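Local atomic coordinates of pullulanase (Klebsiella oxytoca, PDB entry 2YOC), a protein that hydrolyses the alpha-1,6-glucosidic links of pullulan and related branched dextrins, and is a substrate of a type 2 secretion system. Residues K183-V196 against L244-E256. Numbering follows the deposited sequence.
Sequences KPIVRLYYSHSSKV and LLQGETVAIAAAE
Ile185, Arg187, Tyr189 and Ser191 each pair with one residue of strand 248-254 through two backbone hydrogen bonds, a ladder of eight in which donors and acceptors are satisfied reciprocally. The strand directions differ by 154°, so the pairing is antiparallel. Its straightest bond runs from Ile252 N to Arg187 O, 2.8 Å with 178° at the hydrogen; the bond from Ser191 N to Glu248 O, 3.2 Å long, reaches its oxygen from above the carbonyl plane. Beyond the strand, the chain of 183-196 curls back over Glu248. With CG anti to the backbone N (chi1 -171°) and an extended chain, this side chain brings OE2 within 3.0 Å of Val196 N, which donates from above the carboxylate plane; Arg357 adds a salt bridge to the same oxygen. On the face with Glu248, Val196 CB packs against Val250 CG2 at 3.8 Å, and Ile252 CD1 meets Tyr189 CD1 at 3.6 Å. Tyr189 OH accepts a hydrogen bond from Arg187 NH1, in the guanidinium plane, while Arg187 NH2 donates to Val21 O. Across the sheet, Leu244 CD1 sits 3.6 Å from the Tyr190 ring centroid, a CH-pi contact over the face. Within the pullulanase N2 domain, of E-set type, the polar chemistry thus combines reciprocal strand bonds with a buried carboxylate tying the returning loop to strand 248-254 and, through Arg357, to the neighbouring CBM48 region; apolar packing contributes separately.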
loop_
_atom_site.group_PDB
_atom_site.type_symbol
_atom_site.label_atom_id
_atom_site.label_comp_id
_atom_site.label_asym_id
_atom_site.label_seq_id
_atom_site.Cartn_x
_atom_site.Cartn_y
_atom_site.Cartn_z
ATOM N N LYS B 183 51.179 1.123 6.528
ATOM C CA LYS B 183 52.329 1.200 7.437
ATOM C C LYS B 183 53.612 0.727 6.748
ATOM O O LYS B 183 53.538 -0.217 5.951
ATOM C CB LYS B 183 52.055 0.462 8.756
ATOM C CG LYS B 183 50.743 0.869 9.438
ATOM C CD LYS B 183 50.668 2.366 9.712
ATOM C CE LYS B 183 49.427 2.790 10.443
ATOM N NZ LYS B 183 49.308 2.155 11.783
ATOM N N PRO B 184 54.768 1.430 6.966
ATOM C CA PRO B 184 56.025 1.044 6.273
ATOM C C PRO B 184 56.573 -0.344 6.647
ATOM O O PRO B 184 56.992 -1.101 5.757
ATOM C CB PRO B 184 56.996 2.185 6.619
ATOM C CG PRO B 184 56.478 2.778 7.852
ATOM C CD PRO B 184 54.987 2.589 7.860
ATOM N N ILE B 185 56.525 -0.694 7.951
ATOM C CA ILE B 185 56.938 -2.010 8.436
ATOM C C ILE B 185 55.703 -2.833 8.896
ATOM O O ILE B 185 54.973 -2.408 9.804
ATOM C CB ILE B 185 58.061 -1.926 9.520
ATOM C CG1 ILE B 185 59.392 -1.346 8.964
ATOM C CG2 ILE B 185 58.273 -3.280 10.206
ATOM C CD1 ILE B 185 60.088 -2.176 7.766
ATOM N N VAL B 186 55.469 -3.994 8.230
ATOM C CA VAL B 186 54.379 -4.932 8.564
ATOM C C VAL B 186 54.990 -6.320 8.670
ATOM O O VAL B 186 55.534 -6.843 7.689
ATOM C CB VAL B 186 53.132 -4.859 7.617
ATOM C CG1 VAL B 186 52.143 -5.976 7.916
ATOM C CG2 VAL B 186 52.433 -3.505 7.725
ATOM N N ARG B 187 54.946 -6.895 9.879
ATOM C CA ARG B 187 55.564 -8.206 10.107
ATOM C C ARG B 187 54.743 -9.188 10.915
ATOM O O ARG B 187 53.946 -8.789 11.772
ATOM C CB ARG B 187 56.905 -8.034 10.822
ATOM C CG ARG B 187 58.013 -7.486 9.961
ATOM C CD ARG B 187 59.064 -6.866 10.860
ATOM N NE ARG B 187 60.155 -6.269 10.096
ATOM C CZ ARG B 187 61.265 -5.785 10.640
ATOM N NH1 ARG B 187 61.450 -5.840 11.957
ATOM N NH2 ARG B 187 62.199 -5.235 9.874
ATOM N N LEU B 188 55.020 -10.484 10.708
ATOM C CA LEU B 188 54.404 -11.523 11.512
ATOM C C LEU B 188 55.451 -12.156 12.444
ATOM O O LEU B 188 56.177 -13.059 12.042
ATOM C CB LEU B 188 53.641 -12.563 10.668
ATOM C CG LEU B 188 52.863 -13.638 11.432
ATOM C CD1 LEU B 188 51.796 -13.030 12.308
ATOM C CD2 LEU B 188 52.252 -14.631 10.472
ATOM N N TYR B 189 55.543 -11.634 13.675
ATOM C CA TYR B 189 56.443 -12.140 14.709
ATOM C C TYR B 189 55.843 -13.409 15.298
ATOM O O TYR B 189 54.616 -13.542 15.347
ATOM C CB TYR B 189 56.669 -11.076 15.809
ATOM C CG TYR B 189 57.649 -9.989 15.404
ATOM C CD1 TYR B 189 57.273 -8.973 14.522
ATOM C CD2 TYR B 189 58.959 -9.992 15.878
ATOM C CE1 TYR B 189 58.180 -7.989 14.123
ATOM C CE2 TYR B 189 59.873 -9.012 15.491
ATOM C CZ TYR B 189 59.481 -8.015 14.606
ATOM O OH TYR B 189 60.389 -7.048 14.229
ATOM N N TYR B 190 56.706 -14.348 15.732
ATOM C CA TYR B 190 56.287 -15.628 16.309
ATOM C C TYR B 190 57.250 -16.151 17.383
ATOM O O TYR B 190 58.437 -15.847 17.347
ATOM C CB TYR B 190 56.073 -16.683 15.199
ATOM C CG TYR B 190 57.299 -16.941 14.343
ATOM C CD1 TYR B 190 57.578 -16.147 13.229
ATOM C CD2 TYR B 190 58.175 -17.987 14.635
ATOM C CE1 TYR B 190 58.718 -16.362 12.450
ATOM C CE2 TYR B 190 59.296 -18.237 13.838
ATOM C CZ TYR B 190 59.564 -17.418 12.747
ATOM O OH TYR B 190 60.673 -17.632 11.965
ATOM N N SER B 191 56.724 -16.933 18.338
ATOM C CA SER B 191 57.464 -17.590 19.420
ATOM C C SER B 191 56.778 -18.897 19.771
ATOM O O SER B 191 55.574 -18.920 20.081
ATOM C CB SER B 191 57.592 -16.703 20.657
ATOM O OG SER B 191 58.361 -17.324 21.678
ATOM N N HIS B 192 57.547 -19.992 19.684
ATOM C CA HIS B 192 57.026 -21.316 19.943
ATOM C C HIS B 192 56.656 -21.522 21.397
ATOM O O HIS B 192 55.522 -21.936 21.677
ATOM C CB HIS B 192 58.042 -22.363 19.489
ATOM C CG HIS B 192 57.627 -23.783 19.747
ATOM N ND1 HIS B 192 57.976 -24.438 20.924
ATOM C CD2 HIS B 192 56.947 -24.645 18.951
ATOM C CE1 HIS B 192 57.470 -25.657 20.818
ATOM N NE2 HIS B 192 56.857 -25.833 19.642
ATOM N N SER B 193 57.610 -21.238 22.314
ATOM C CA SER B 193 57.419 -21.514 23.726
ATOM C C SER B 193 57.220 -20.325 24.648
ATOM O O SER B 193 57.003 -20.523 25.855
ATOM C CB SER B 193 58.540 -22.408 24.223
ATOM O OG SER B 193 58.488 -23.669 23.573
ATOM N N SER B 194 57.259 -19.092 24.089
ATOM C CA SER B 194 57.104 -17.856 24.868
ATOM C C SER B 194 56.156 -16.861 24.191
ATOM O O SER B 194 55.696 -17.106 23.077
ATOM C CB SER B 194 58.465 -17.198 25.082
ATOM O OG SER B 194 59.536 -18.127 25.152
ATOM N N LYS B 195 55.852 -15.741 24.879
ATOM C CA LYS B 195 55.021 -14.662 24.327
ATOM C C LYS B 195 55.937 -13.732 23.565
ATOM O O LYS B 195 57.094 -13.517 23.963
ATOM C CB LYS B 195 54.335 -13.841 25.443
ATOM C CG LYS B 195 53.220 -14.553 26.202
ATOM C CD LYS B 195 53.115 -14.115 27.668
ATOM C CE LYS B 195 54.076 -14.936 28.519
ATOM N NZ LYS B 195 54.395 -14.295 29.823
ATOM N N VAL B 196 55.435 -13.178 22.466
ATOM C CA VAL B 196 56.146 -12.175 21.689
ATOM C C VAL B 196 56.069 -10.904 22.540
ATOM O O VAL B 196 54.978 -10.495 22.943
ATOM C CB VAL B 196 55.539 -11.985 20.280
ATOM C CG1 VAL B 196 56.172 -10.794 19.560
ATOM C CG2 VAL B 196 55.686 -13.252 19.448
ATOM N N LEU B 244 54.361 -22.535 12.524
ATOM C CA LEU B 244 53.940 -21.198 12.964
ATOM C C LEU B 244 52.707 -21.310 13.876
ATOM O O LEU B 244 52.619 -20.632 14.915
ATOM C CB LEU B 244 53.654 -20.303 11.743
ATOM C CG LEU B 244 54.698 -19.244 11.291
ATOM C CD1 LEU B 244 56.041 -19.404 11.964
ATOM C CD2 LEU B 244 54.868 -19.259 9.782
ATOM N N LEU B 245 51.808 -22.236 13.511
ATOM C CA LEU B 245 50.579 -22.542 14.228
ATOM C C LEU B 245 50.828 -23.414 15.469
ATOM O O LEU B 245 49.890 -23.769 16.184
ATOM C CB LEU B 245 49.565 -23.188 13.281
ATOM C CG LEU B 245 49.152 -22.334 12.095
ATOM C CD1 LEU B 245 48.635 -23.191 10.969
ATOM C CD2 LEU B 245 48.150 -21.253 12.507
ATOM N N GLN B 246 52.097 -23.699 15.763
ATOM C CA GLN B 246 52.457 -24.473 16.935
ATOM C C GLN B 246 52.474 -23.617 18.170
ATOM O O GLN B 246 52.409 -24.148 19.274
ATOM C CB GLN B 246 53.830 -25.152 16.741
ATOM C CG GLN B 246 53.783 -26.439 15.899
ATOM C CD GLN B 246 53.032 -27.540 16.606
ATOM O OE1 GLN B 246 53.466 -28.055 17.644
ATOM N NE2 GLN B 246 51.860 -27.875 16.088
ATOM N N GLY B 247 52.585 -22.309 17.992
ATOM C CA GLY B 247 52.679 -21.396 19.122
ATOM C C GLY B 247 52.045 -20.051 18.905
ATOM O O GLY B 247 50.978 -19.961 18.298
ATOM N N GLU B 248 52.669 -19.004 19.447
ATOM C CA GLU B 248 52.149 -17.651 19.315
ATOM C C GLU B 248 52.607 -16.985 18.007
ATOM O O GLU B 248 53.679 -17.303 17.485
ATOM C CB GLU B 248 52.539 -16.784 20.529
ATOM C CG GLU B 248 51.837 -15.436 20.528
ATOM C CD GLU B 248 51.905 -14.640 21.809
ATOM O OE1 GLU B 248 51.214 -15.021 22.784
ATOM O OE2 GLU B 248 52.575 -13.581 21.805
ATOM N N THR B 249 51.752 -16.111 17.468
ATOM C CA THR B 249 52.006 -15.238 16.330
ATOM C C THR B 249 51.434 -13.874 16.718
ATOM O O THR B 249 50.391 -13.791 17.378
ATOM C CB THR B 249 51.386 -15.719 15.012
ATOM O OG1 THR B 249 49.974 -15.826 15.168
ATOM C CG2 THR B 249 52.004 -16.996 14.496
ATOM N N VAL B 250 52.119 -12.811 16.330
ATOM C CA VAL B 250 51.691 -11.456 16.652
ATOM C C VAL B 250 51.941 -10.592 15.412
ATOM O O VAL B 250 53.049 -10.642 14.847
ATOM C CB VAL B 250 52.440 -10.923 17.911
ATOM C CG1 VAL B 250 52.365 -9.411 18.014
ATOM C CG2 VAL B 250 51.917 -11.567 19.187
ATOM N N ALA B 251 50.918 -9.812 14.988
ATOM C CA ALA B 251 51.077 -8.914 13.855
ATOM C C ALA B 251 51.646 -7.574 14.329
ATOM O O ALA B 251 51.107 -6.956 15.257
ATOM C CB ALA B 251 49.760 -8.719 13.159
ATOM N N ILE B 252 52.792 -7.174 13.751
ATOM C CA ILE B 252 53.453 -5.935 14.147
ATOM C C ILE B 252 53.572 -4.912 13.024
ATOM O O ILE B 252 54.038 -5.233 11.917
ATOM C CB ILE B 252 54.765 -6.133 14.974
ATOM C CG1 ILE B 252 54.485 -7.006 16.209
ATOM C CG2 ILE B 252 55.331 -4.773 15.401
ATOM C CD1 ILE B 252 55.606 -7.243 17.183
ATOM N N ALA B 253 53.130 -3.670 13.337
ATOM C CA ALA B 253 53.208 -2.487 12.480
ATOM C C ALA B 253 54.178 -1.473 13.126
ATOM O O ALA B 253 54.045 -1.114 14.313
ATOM C CB ALA B 253 51.824 -1.874 12.259
ATOM N N ALA B 254 55.191 -1.065 12.342
ATOM C CA ALA B 254 56.222 -0.134 12.775
ATOM C C ALA B 254 56.535 0.933 11.733
ATOM O O ALA B 254 56.252 0.771 10.531
ATOM C CB ALA B 254 57.488 -0.891 13.143
ATOM N N ALA B 255 57.147 2.037 12.239
ATOM C CA ALA B 255 57.631 3.218 11.519
ATOM C C ALA B 255 58.757 2.819 10.563
ATOM O O ALA B 255 59.239 1.680 10.640
ATOM C CB ALA B 255 58.175 4.214 12.535
ATOM N N GLU B 256 59.218 3.758 9.691
ATOM C CA GLU B 256 60.361 3.500 8.793
ATOM C C GLU B 256 61.650 3.181 9.616
ATOM O O GLU B 256 62.484 2.376 9.195
ATOM C CB GLU B 256 60.563 4.658 7.779
ATOM C CG GLU B 256 61.147 5.977 8.319
ATOM C CD GLU B 256 60.360 6.813 9.326
ATOM O OE1 GLU B 256 59.130 6.597 9.450
ATOM O OE2 GLU B 256 60.967 7.699 9.977
#